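Local atomic coordinates of L544 (Acanthamoeba polyphaga mimivirus, PDB entry 4AMQ), a protein that probably acts as a nucleotidyl transferase, a virion protein that carries a manganese site and may take part in transcription-coupled DNA repair. Residues Lys277-Leu280 against Val281-Asp284; Val185-Gln188 against Asp189-Asn193; Lys362-Thr365 against Arg366-Ile370. All blocks are in the same frame, centred on the assembly; numbering follows the deposited sequence.

How the contacts relate
All three contacts are local: each joins residues three to five apart along the chain, within a helix in contacts 1 and 3 and across a strand-to-helix junction in contact 2. Contact 1, on helix 274-292, is buried near the middle of the chain. Contacts 2 and 3 are only partly buried and lie on opposite sides of the chain's centre, about 49 Å apart between centres. Contacts 1 and 3 share the helical domain, and the long helix of contact 3 also packs against contact 1. Chemistry follows place: a buried arginine gripped by an amide and a carboxylate in contact 1, a water bridge at a helix start in contact 2, two cationic chains side by side next to aromatic packing in contact 3.

Contact 1. Residues Lys277-Leu280 against Val281-Asp284; sequences KQLL and VRID
The guanidinium of Arg282 has the methyl CD2 of Leu279 over the centre of one face, 3.5 Å from Leu279 CD2 to Arg282 CZ, while the amide oxygen of Gln278 sits at its edge, close to the guanidinium plane. Arg282 NH1 donates to Gln278 OE1 across 3.1 Å in a bent bond. Seen from the amide, the donor stands above the carbonyl plane, and the two flat groups are turned 65° apart. Gln278 gets there on an extended chain, its CG anti to the backbone N (chi1 -166°). In Arg282, chi1 (-70°) sets CG beside its own backbone N and against Gln278 O, 3.0 Å from Arg282 CG, and a bend at chi3 then brings the guanidinium round to the amide. These side chains share one flank of helix 274-292, in the helical domain, where the i to i+4 backbone bond from Arg282 N to Gln278 O, 2.9 Å, sets the spacing between the two residues. Arg282 NH1 has a second partner in a salt bridge to Asp310 of helix 297-311, so a carboxylate and an amide oxygen fix this buried cation, probably helping it keep its charge. The other end of the Gln278 amide, NE2, is bonded to the carbonyl oxygens of Ile64 and Leu24, which holds the amide's rotation and ties the helix to the region of the metal-binding Asp66 and Asp68. On another flank, Ile283 CG1 lies 3.2 Å from Leu279 O, and Leu280 packs on Tyr349 and Ile352 of helix 334-368. The side chain of Val281 lies about 8 Å from a bound manganese ion.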
ATOM      1  N   LYS A 277      11.075   2.748   7.184  1.00 26.77           N
ATOM      2  CA  LYS A 277      10.155   2.469   6.085  1.00 28.75           C
ATOM      3  C   LYS A 277       9.090   1.456   6.501  1.00 27.17           C
ATOM      4  O   LYS A 277       7.922   1.590   6.139  1.00 26.62           O
ATOM      5  CB  LYS A 277      10.918   1.984   4.842  1.00 26.13           C
ATOM      6  CG  LYS A 277      10.041   1.398   3.745  1.00 26.17           C
ATOM      7  CD  LYS A 277      10.737   1.441   2.384  1.00 29.85           C
ATOM      8  CE  LYS A 277      12.058   0.684   2.378  1.00 25.24           C
ATOM      9  NZ  LYS A 277      11.869  -0.789   2.488  1.00 27.42           N
ATOM     10  N   GLN A 278       9.495   0.451   7.271  1.00 25.91           N
ATOM     11  CA  GLN A 278       8.574  -0.600   7.687  1.00 26.45           C
ATOM     12  C   GLN A 278       7.492  -0.043   8.610  1.00 25.79           C
ATOM     13  O   GLN A 278       6.325  -0.405   8.496  1.00 25.85           O
ATOM     14  CB  GLN A 278       9.326  -1.749   8.369  1.00 25.85           C
ATOM     15  CG  GLN A 278       8.499  -3.023   8.517  1.00 24.11           C
ATOM     16  CD  GLN A 278       9.067  -3.975   9.554  1.00 30.39           C
ATOM     17  OE1 GLN A 278       9.212  -3.621  10.726  1.00 29.18           O
ATOM     18  NE2 GLN A 278       9.389  -5.190   9.129  1.00 26.55           N
ATOM     19  N   LEU A 279       7.889   0.846   9.516  1.00 25.36           N
ATOM     20  CA  LEU A 279       6.943   1.485  10.427  1.00 28.06           C
ATOM     21  C   LEU A 279       5.940   2.381   9.703  1.00 27.67           C
ATOM     22  O   LEU A 279       4.792   2.493  10.127  1.00 24.69           O
ATOM     23  CB  LEU A 279       7.679   2.268  11.517  1.00 25.33           C
ATOM     24  CG  LEU A 279       8.201   1.427  12.682  1.00 28.84           C
ATOM     25  CD1 LEU A 279       9.027   2.280  13.635  1.00 33.56           C
ATOM     26  CD2 LEU A 279       7.044   0.755  13.419  1.00 28.12           C
ATOM     27  N   LEU A 280       6.373   3.018   8.616  1.00 24.01           N
ATOM     28  CA  LEU A 280       5.466   3.830   7.810  1.00 25.31           C
ATOM     29  C   LEU A 280       4.411   2.951   7.148  1.00 25.86           C
ATOM     30  O   LEU A 280       3.221   3.276   7.161  1.00 25.24           O
ATOM     31  CB  LEU A 280       6.232   4.621   6.744  1.00 25.13           C
ATOM     32  CG  LEU A 280       7.195   5.694   7.257  1.00 28.04           C
ATOM     33  CD1 LEU A 280       7.931   6.348   6.101  1.00 28.88           C
ATOM     34  CD2 LEU A 280       6.447   6.733   8.083  1.00 29.37           C
ATOM     35  N   VAL A 281       4.856   1.840   6.570  1.00 21.23           N
ATOM     36  CA  VAL A 281       3.951   0.878   5.946  1.00 23.31           C
ATOM     37  C   VAL A 281       2.991   0.264   6.967  1.00 23.88           C
ATOM     38  O   VAL A 281       1.821   0.018   6.667  1.00 24.72           O
ATOM     39  CB  VAL A 281       4.730  -0.254   5.251  1.00 23.31           C
ATOM     40  CG1 VAL A 281       3.778  -1.332   4.774  1.00 26.58           C
ATOM     41  CG2 VAL A 281       5.558   0.298   4.087  1.00 24.91           C
ATOM     42  N   ARG A 282       3.495   0.015   8.172  1.00 25.66           N
ATOM     43  CA  ARG A 282       2.696  -0.603   9.222  1.00 23.03           C
ATOM     44  C   ARG A 282       1.612   0.357   9.713  1.00 22.28           C
ATOM     45  O   ARG A 282       0.511  -0.064  10.050  1.00 22.85           O
ATOM     46  CB  ARG A 282       3.595  -1.074  10.368  1.00 24.50           C
ATOM     47  CG  ARG A 282       4.465  -2.282  10.004  1.00 27.15           C
ATOM     48  CD  ARG A 282       5.669  -2.440  10.929  1.00 29.54           C
ATOM     49  NE  ARG A 282       5.297  -2.469  12.341  1.00 31.65           N
ATOM     50  CZ  ARG A 282       6.160  -2.637  13.339  1.00 30.40           C
ATOM     51  NH1 ARG A 282       7.452  -2.801  13.082  1.00 30.10           N
ATOM     52  NH2 ARG A 282       5.732  -2.643  14.594  1.00 28.30           N
ATOM     53  N   ILE A 283       1.925   1.649   9.734  1.00 23.95           N
ATOM     54  CA  ILE A 283       0.932   2.675  10.047  1.00 24.45           C
ATOM     55  C   ILE A 283      -0.094   2.805   8.914  1.00 24.59           C
ATOM     56  O   ILE A 283      -1.278   3.007   9.168  1.00 25.07           O
ATOM     57  CB  ILE A 283       1.596   4.038  10.317  1.00 25.86           C
ATOM     58  CG1 ILE A 283       2.380   3.995  11.632  1.00 25.51           C
ATOM     59  CG2 ILE A 283       0.555   5.142  10.366  1.00 28.89           C
ATOM     60  CD1 ILE A 283       3.269   5.196  11.854  1.00 23.98           C
ATOM     61  N   ASP A 284       0.358   2.683   7.667  1.00 24.31           N
ATOM     62  CA  ASP A 284      -0.565   2.642   6.530  1.00 26.23           C
ATOM     63  C   ASP A 284      -1.527   1.448   6.617  1.00 22.50           C
ATOM     64  O   ASP A 284      -2.688   1.548   6.232  1.00 25.06           O
ATOM     65  CB  ASP A 284       0.199   2.590   5.209  1.00 30.86           C
ATOM     66  CG  ASP A 284       0.747   3.936   4.794  1.00 39.76           C
ATOM     67  OD1 ASP A 284       0.138   4.972   5.144  1.00 40.34           O
ATOM     68  OD2 ASP A 284       1.783   3.954   4.097  1.00 43.60           O
TER

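Contact 2. Residues Val185-Gln188 against Asp189-Asn193; sequences VSFQ and DVVKN
Strand 184-186, half of a small two-stranded antiparallel sheet with 176-178, passes straight into the short helix 187-192 of the nucleotidyltransferase domain, and this contact is that junction, with Ser186 at the N-cap position. Ser186 OG is bonded to Gly175 O. Across the first turn a water takes the hydrogen of Ser186 N at 3.0 Å and gives one to Asp189 OD2 at 2.7 Å, so the water links the carboxylate to the backbone N at the cap. Val190 N makes a weak bond to Ser186 O. The following turn is firmer: Val191 N donates to Phe187 O over 3.1 Å in a nearly straight bond.

The valines form the apolar lining. Val185 CG2 meets Val190 CG2 at 4.2 Å, and both residues also touch Trp167 of strand 164-167; that same indole makes an edge-to-face pair with the Phe187 ring. Val191 is not staggered about its first torsion (chi1 29°), and its CG1 is pressed tightly against two carbonyls, 3.0 Å from both Phe187 O and Gln188 O. The same methyl lies 3.8 Å from Gln188 NE2, whose chain bends at chi2 to fold its amide over Val191, and obliquely beside the Phe187 ring. At the far end of the helix the carbonyl of Asp189 accepts two bonds from Asn193, one from the backbone N and one from ND2; Asn193 ND2 reaches Asp189 O at 2.7 Å from above the carbonyl plane.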
ATOM      1  N   VAL A 185     -23.874  -1.233 -10.613  1.00 54.09           N
ATOM      2  CA  VAL A 185     -22.902  -1.966 -11.420  1.00 50.29           C
ATOM      3  C   VAL A 185     -22.794  -3.410 -10.947  1.00 51.63           C
ATOM      4  O   VAL A 185     -22.934  -3.692  -9.757  1.00 53.62           O
ATOM      5  CB  VAL A 185     -21.516  -1.303 -11.373  1.00 53.42           C
ATOM      6  CG1 VAL A 185     -20.807  -1.651 -10.072  1.00 52.71           C
ATOM      7  CG2 VAL A 185     -20.683  -1.736 -12.568  1.00 50.43           C
ATOM      8  N   SER A 186     -22.554  -4.324 -11.881  1.00 47.55           N
ATOM      9  CA  SER A 186     -22.494  -5.745 -11.555  1.00 49.42           C
ATOM     10  C   SER A 186     -21.098  -6.320 -11.779  1.00 50.18           C
ATOM     11  O   SER A 186     -20.395  -5.928 -12.711  1.00 45.65           O
ATOM     12  CB  SER A 186     -23.531  -6.529 -12.360  1.00 53.84           C
ATOM     13  OG  SER A 186     -23.389  -7.923 -12.151  1.00 54.41           O
ATOM     14  N   PHE A 187     -20.708  -7.257 -10.922  1.00 46.06           N
ATOM     15  CA  PHE A 187     -19.347  -7.777 -10.919  1.00 45.91           C
ATOM     16  C   PHE A 187     -19.026  -8.596 -12.163  1.00 49.63           C
ATOM     17  O   PHE A 187     -17.914  -8.538 -12.683  1.00 48.89           O
ATOM     18  CB  PHE A 187     -19.092  -8.610  -9.664  1.00 45.04           C
ATOM     19  CG  PHE A 187     -17.655  -8.994  -9.477  1.00 42.54           C
ATOM     20  CD1 PHE A 187     -16.761  -8.119  -8.882  1.00 37.59           C
ATOM     21  CD2 PHE A 187     -17.195 -10.227  -9.900  1.00 43.59           C
ATOM     22  CE1 PHE A 187     -15.436  -8.471  -8.710  1.00 38.60           C
ATOM     23  CE2 PHE A 187     -15.872 -10.585  -9.731  1.00 45.62           C
ATOM     24  CZ  PHE A 187     -14.991  -9.706  -9.134  1.00 40.49           C
ATOM     25  N   GLN A 188     -19.997  -9.364 -12.640  1.00 51.22           N
ATOM     26  CA  GLN A 188     -19.788 -10.163 -13.837  1.00 52.70           C
ATOM     27  C   GLN A 188     -19.447  -9.287 -15.042  1.00 51.06           C
ATOM     28  O   GLN A 188     -18.577  -9.633 -15.841  1.00 54.10           O
ATOM     29  CB  GLN A 188     -21.010 -11.031 -14.131  1.00 54.77           C
ATOM     30  CG  GLN A 188     -20.840 -11.921 -15.347  1.00 60.74           C
ATOM     31  CD  GLN A 188     -19.553 -12.722 -15.298  1.00 59.27           C
ATOM     32  OE1 GLN A 188     -19.261 -13.387 -14.304  1.00 59.48           O
ATOM     33  NE2 GLN A 188     -18.769 -12.646 -16.367  1.00 53.04           N
ATOM     34  N   ASP A 189     -20.127  -8.148 -15.167  1.00 50.10           N
ATOM     35  CA  ASP A 189     -19.872  -7.222 -16.264  1.00 52.06           C
ATOM     36  C   ASP A 189     -18.427  -6.756 -16.207  1.00 51.32           C
ATOM     37  O   ASP A 189     -17.733  -6.707 -17.224  1.00 52.82           O
ATOM     38  CB  ASP A 189     -20.796  -6.003 -16.178  1.00 53.90           C
ATOM     39  CG  ASP A 189     -22.230  -6.315 -16.565  1.00 56.03           C
ATOM     40  OD1 ASP A 189     -22.556  -7.503 -16.784  1.00 54.65           O
ATOM     41  OD2 ASP A 189     -23.037  -5.362 -16.636  1.00 58.07           O
ATOM     42  N   VAL A 190     -17.976  -6.421 -15.003  1.00 50.69           N
ATOM     43  CA  VAL A 190     -16.630  -5.896 -14.804  1.00 47.20           C
ATOM     44  C   VAL A 190     -15.532  -6.894 -15.183  1.00 45.73           C
ATOM     45  O   VAL A 190     -14.562  -6.528 -15.841  1.00 48.19           O
ATOM     46  CB  VAL A 190     -16.427  -5.413 -13.356  1.00 49.59           C
ATOM     47  CG1 VAL A 190     -14.978  -5.061 -13.115  1.00 47.42           C
ATOM     48  CG2 VAL A 190     -17.328  -4.216 -13.069  1.00 44.74           C
ATOM     49  N   VAL A 191     -15.680  -8.148 -14.768  1.00 44.23           N
ATOM     50  CA  VAL A 191     -14.697  -9.169 -15.127  1.00 50.13           C
ATOM     51  C   VAL A 191     -14.661  -9.423 -16.636  1.00 49.78           C
ATOM     52  O   VAL A 191     -13.607  -9.715 -17.200  1.00 46.90           O
ATOM     53  CB  VAL A 191     -14.935 -10.502 -14.379  1.00 51.72           C
ATOM     54  CG1 VAL A 191     -16.404 -10.687 -14.059  1.00 54.70           C
ATOM     55  CG2 VAL A 191     -14.407 -11.672 -15.195  1.00 50.49           C
ATOM     56  N   LYS A 192     -15.814  -9.301 -17.286  1.00 52.36           N
ATOM     57  CA  LYS A 192     -15.900  -9.533 -18.723  1.00 54.01           C
ATOM     58  C   LYS A 192     -15.200  -8.422 -19.501  1.00 50.62           C
ATOM     59  O   LYS A 192     -14.666  -8.652 -20.586  1.00 51.62           O
ATOM     60  CB  LYS A 192     -17.360  -9.653 -19.169  1.00 55.73           C
ATOM     61  CG  LYS A 192     -17.532 -10.161 -20.594  1.00 60.94           C
ATOM     62  CD  LYS A 192     -16.979 -11.573 -20.744  1.00 65.37           C
ATOM     63  CE  LYS A 192     -16.963 -12.018 -22.201  1.00 66.48           C
ATOM     64  NZ  LYS A 192     -16.376 -13.379 -22.358  1.00 67.75           N
ATOM     65  N   ASN A 193     -15.196  -7.220 -18.935  1.00 50.34           N
ATOM     66  CA  ASN A 193     -14.592  -6.067 -19.592  1.00 46.13           C
ATOM     67  C   ASN A 193     -13.157  -5.805 -19.157  1.00 46.02           C
ATOM     68  O   ASN A 193     -12.557  -4.801 -19.545  1.00 39.67           O
ATOM     69  CB  ASN A 193     -15.440  -4.814 -19.360  1.00 49.09           C
ATOM     70  CG  ASN A 193     -16.757  -4.860 -20.106  1.00 60.36           C
ATOM     71  OD1 ASN A 193     -16.797  -4.689 -21.326  1.00 64.79           O
ATOM     72  ND2 ASN A 193     -17.844  -5.084 -19.378  1.00 58.54           N
TER
HETATM   73  O   HOH W   1     -22.767  -3.487 -14.770  1.00 45.79           O

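Contact 3. Residues Lys362-Thr365 against Arg366-Ile370; sequences KYFT and RYINI
Arg366 runs alongside both Lys362 and Tyr363, all three side chains pointing the same way. Its NH1 lies 3.9 Å from Tyr363 CD1, with the guanidinium and ring planes 67° apart, so the two do not stack flat. Lys362 NZ and Arg366 NH2, both cationic, stand only 4.5 Å from each other at an exposed surface, which probably costs some electrostatic energy. On another side of the helix Phe364 CZ touches Ile368 CG1 at 4.2 Å, while Ile368 CB lies over one face of the ring, toward its rim. This is the last part of the long helix 334-368 in the helical domain, and backbone bonds hold the turns, among them Ile368 N to Phe364 O at 2.8 Å. Lys362 O takes two donors from the same face of its plane, Arg366 N at 2.9 Å and the hydroxyl Thr365 OG1; the latter is turned back to it by chi1 59°, between N and the carbonyl carbon. Farther out, Leu251 of helix 248-254 touches Phe364, Tyr367 and Ile368, and Tyr367 OH is hydrogen-bonded to OE1 of Gln264 in helix 259-272.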
ATOM      1  N   LYS A 362      22.182  13.616   3.423  1.00 44.08           N
ATOM      2  CA  LYS A 362      23.596  13.527   3.077  1.00 45.04           C
ATOM      3  C   LYS A 362      23.882  12.392   2.104  1.00 47.84           C
ATOM      4  O   LYS A 362      24.731  12.523   1.220  1.00 47.79           O
ATOM      5  CB  LYS A 362      24.440  13.361   4.337  1.00 47.74           C
ATOM      6  CG  LYS A 362      23.837  12.400   5.341  1.00 49.81           C
ATOM      7  CD  LYS A 362      24.775  12.141   6.510  1.00 54.62           C
ATOM      8  CE  LYS A 362      25.991  11.352   6.073  1.00 59.01           C
ATOM      9  NZ  LYS A 362      26.751  10.805   7.231  1.00 61.38           N
ATOM     10  N   TYR A 363      23.181  11.274   2.270  1.00 47.15           N
ATOM     11  CA  TYR A 363      23.345  10.161   1.347  1.00 39.61           C
ATOM     12  C   TYR A 363      22.776  10.515  -0.017  1.00 40.33           C
ATOM     13  O   TYR A 363      23.258  10.040  -1.044  1.00 45.92           O
ATOM     14  CB  TYR A 363      22.696   8.896   1.896  1.00 38.25           C
ATOM     15  CG  TYR A 363      23.307   8.465   3.201  1.00 46.15           C
ATOM     16  CD1 TYR A 363      24.463   7.701   3.227  1.00 49.44           C
ATOM     17  CD2 TYR A 363      22.741   8.842   4.413  1.00 43.61           C
ATOM     18  CE1 TYR A 363      25.035   7.314   4.418  1.00 50.23           C
ATOM     19  CE2 TYR A 363      23.307   8.462   5.610  1.00 45.76           C
ATOM     20  CZ  TYR A 363      24.455   7.697   5.607  1.00 50.86           C
ATOM     21  OH  TYR A 363      25.032   7.308   6.794  1.00 52.19           O
ATOM     22  N   PHE A 364      21.747  11.353  -0.023  1.00 37.02           N
ATOM     23  CA  PHE A 364      21.211  11.852  -1.274  1.00 42.09           C
ATOM     24  C   PHE A 364      22.242  12.738  -1.965  1.00 46.82           C
ATOM     25  O   PHE A 364      22.657  12.457  -3.090  1.00 42.39           O
ATOM     26  CB  PHE A 364      19.922  12.636  -1.048  1.00 37.22           C
ATOM     27  CG  PHE A 364      19.387  13.273  -2.297  1.00 43.21           C
ATOM     28  CD1 PHE A 364      18.775  12.504  -3.271  1.00 43.91           C
ATOM     29  CD2 PHE A 364      19.515  14.636  -2.505  1.00 44.01           C
ATOM     30  CE1 PHE A 364      18.290  13.083  -4.428  1.00 43.35           C
ATOM     31  CE2 PHE A 364      19.031  15.222  -3.659  1.00 45.85           C
ATOM     32  CZ  PHE A 364      18.419  14.443  -4.622  1.00 48.47           C
ATOM     33  N   THR A 365      22.652  13.804  -1.283  1.00 42.49           N
ATOM     34  CA  THR A 365      23.609  14.755  -1.843  1.00 50.69           C
ATOM     35  C   THR A 365      24.876  14.057  -2.330  1.00 48.73           C
ATOM     36  O   THR A 365      25.442  14.429  -3.357  1.00 51.10           O
ATOM     37  CB  THR A 365      23.980  15.859  -0.829  1.00 49.48           C
ATOM     38  OG1 THR A 365      24.546  15.266   0.347  1.00 51.57           O
ATOM     39  CG2 THR A 365      22.747  16.668  -0.444  1.00 44.19           C
ATOM     40  N   ARG A 366      25.309  13.041  -1.594  1.00 45.56           N
ATOM     41  CA  ARG A 366      26.497  12.275  -1.957  1.00 44.28           C
ATOM     42  C   ARG A 366      26.349  11.567  -3.300  1.00 50.03           C
ATOM     43  O   ARG A 366      27.224  11.659  -4.160  1.00 50.69           O
ATOM     44  CB  ARG A 366      26.814  11.246  -0.876  1.00 45.24           C
ATOM     45  CG  ARG A 366      27.847  10.219  -1.296  1.00 51.08           C
ATOM     46  CD  ARG A 366      28.040   9.180  -0.214  1.00 58.41           C
ATOM     47  NE  ARG A 366      28.371   9.798   1.066  1.00 65.67           N
ATOM     48  CZ  ARG A 366      28.445   9.137   2.216  1.00 67.55           C
ATOM     49  NH1 ARG A 366      28.210   7.831   2.250  1.00 63.82           N
ATOM     50  NH2 ARG A 366      28.754   9.782   3.335  1.00 66.47           N
ATOM     51  N   TYR A 367      25.241  10.851  -3.475  1.00 45.05           N
ATOM     52  CA  TYR A 367      25.036  10.066  -4.686  1.00 47.03           C
ATOM     53  C   TYR A 367      24.530  10.898  -5.865  1.00 48.47           C
ATOM     54  O   TYR A 367      24.795  10.570  -7.023  1.00 46.90           O
ATOM     55  CB  TYR A 367      24.129   8.862  -4.410  1.00 40.15           C
ATOM     56  CG  TYR A 367      24.798   7.819  -3.543  1.00 42.58           C
ATOM     57  CD1 TYR A 367      25.660   6.882  -4.095  1.00 45.71           C
ATOM     58  CD2 TYR A 367      24.582   7.782  -2.172  1.00 43.31           C
ATOM     59  CE1 TYR A 367      26.282   5.931  -3.308  1.00 43.51           C
ATOM     60  CE2 TYR A 367      25.201   6.837  -1.376  1.00 42.72           C
ATOM     61  CZ  TYR A 367      26.048   5.915  -1.948  1.00 45.40           C
ATOM     62  OH  TYR A 367      26.667   4.973  -1.162  1.00 43.41           O
ATOM     63  N   ILE A 368      23.816  11.981  -5.572  1.00 42.54           N
ATOM     64  CA  ILE A 368      23.362  12.876  -6.629  1.00 46.00           C
ATOM     65  C   ILE A 368      24.558  13.604  -7.247  1.00 51.94           C
ATOM     66  O   ILE A 368      24.539  13.961  -8.425  1.00 50.07           O
ATOM     67  CB  ILE A 368      22.319  13.893  -6.119  1.00 48.77           C
ATOM     68  CG1 ILE A 368      21.627  14.587  -7.294  1.00 46.76           C
ATOM     69  CG2 ILE A 368      22.963  14.913  -5.191  1.00 49.78           C
ATOM     70  CD1 ILE A 368      20.945  13.633  -8.247  1.00 53.54           C
ATOM     71  N   ASN A 369      25.602  13.808  -6.447  1.00 51.64           N
ATOM     72  CA  ASN A 369      26.823  14.447  -6.925  1.00 54.11           C
ATOM     73  C   ASN A 369      27.682  13.496  -7.745  1.00 55.61           C
ATOM     74  O   ASN A 369      28.660  13.910  -8.366  1.00 55.16           O
ATOM     75  CB  ASN A 369      27.638  15.010  -5.759  1.00 49.47           C
ATOM     76  CG  ASN A 369      27.052  16.291  -5.207  1.00 57.71           C
ATOM     77  OD1 ASN A 369      26.203  16.921  -5.837  1.00 58.31           O
ATOM     78  ND2 ASN A 369      27.513  16.692  -4.027  1.00 58.27           N
ATOM     79  N   ILE A 370      27.318  12.219  -7.733  1.00 49.89           N
ATOM     80  CA  ILE A 370      27.997  11.229  -8.555  1.00 49.44           C
ATOM     81  C   ILE A 370      27.450  11.285  -9.978  1.00 50.35           C
ATOM     82  O   ILE A 370      28.119  10.894 -10.934  1.00 51.45           O
ATOM     83  CB  ILE A 370      27.848   9.813  -7.968  1.00 48.26           C
ATOM     84  CG1 ILE A 370      28.566   9.729  -6.619  1.00 50.89           C
ATOM     85  CG2 ILE A 370      28.405   8.771  -8.920  1.00 45.81           C
ATOM     86  CD1 ILE A 370      28.621   8.337  -6.037  1.00 45.15           C
TER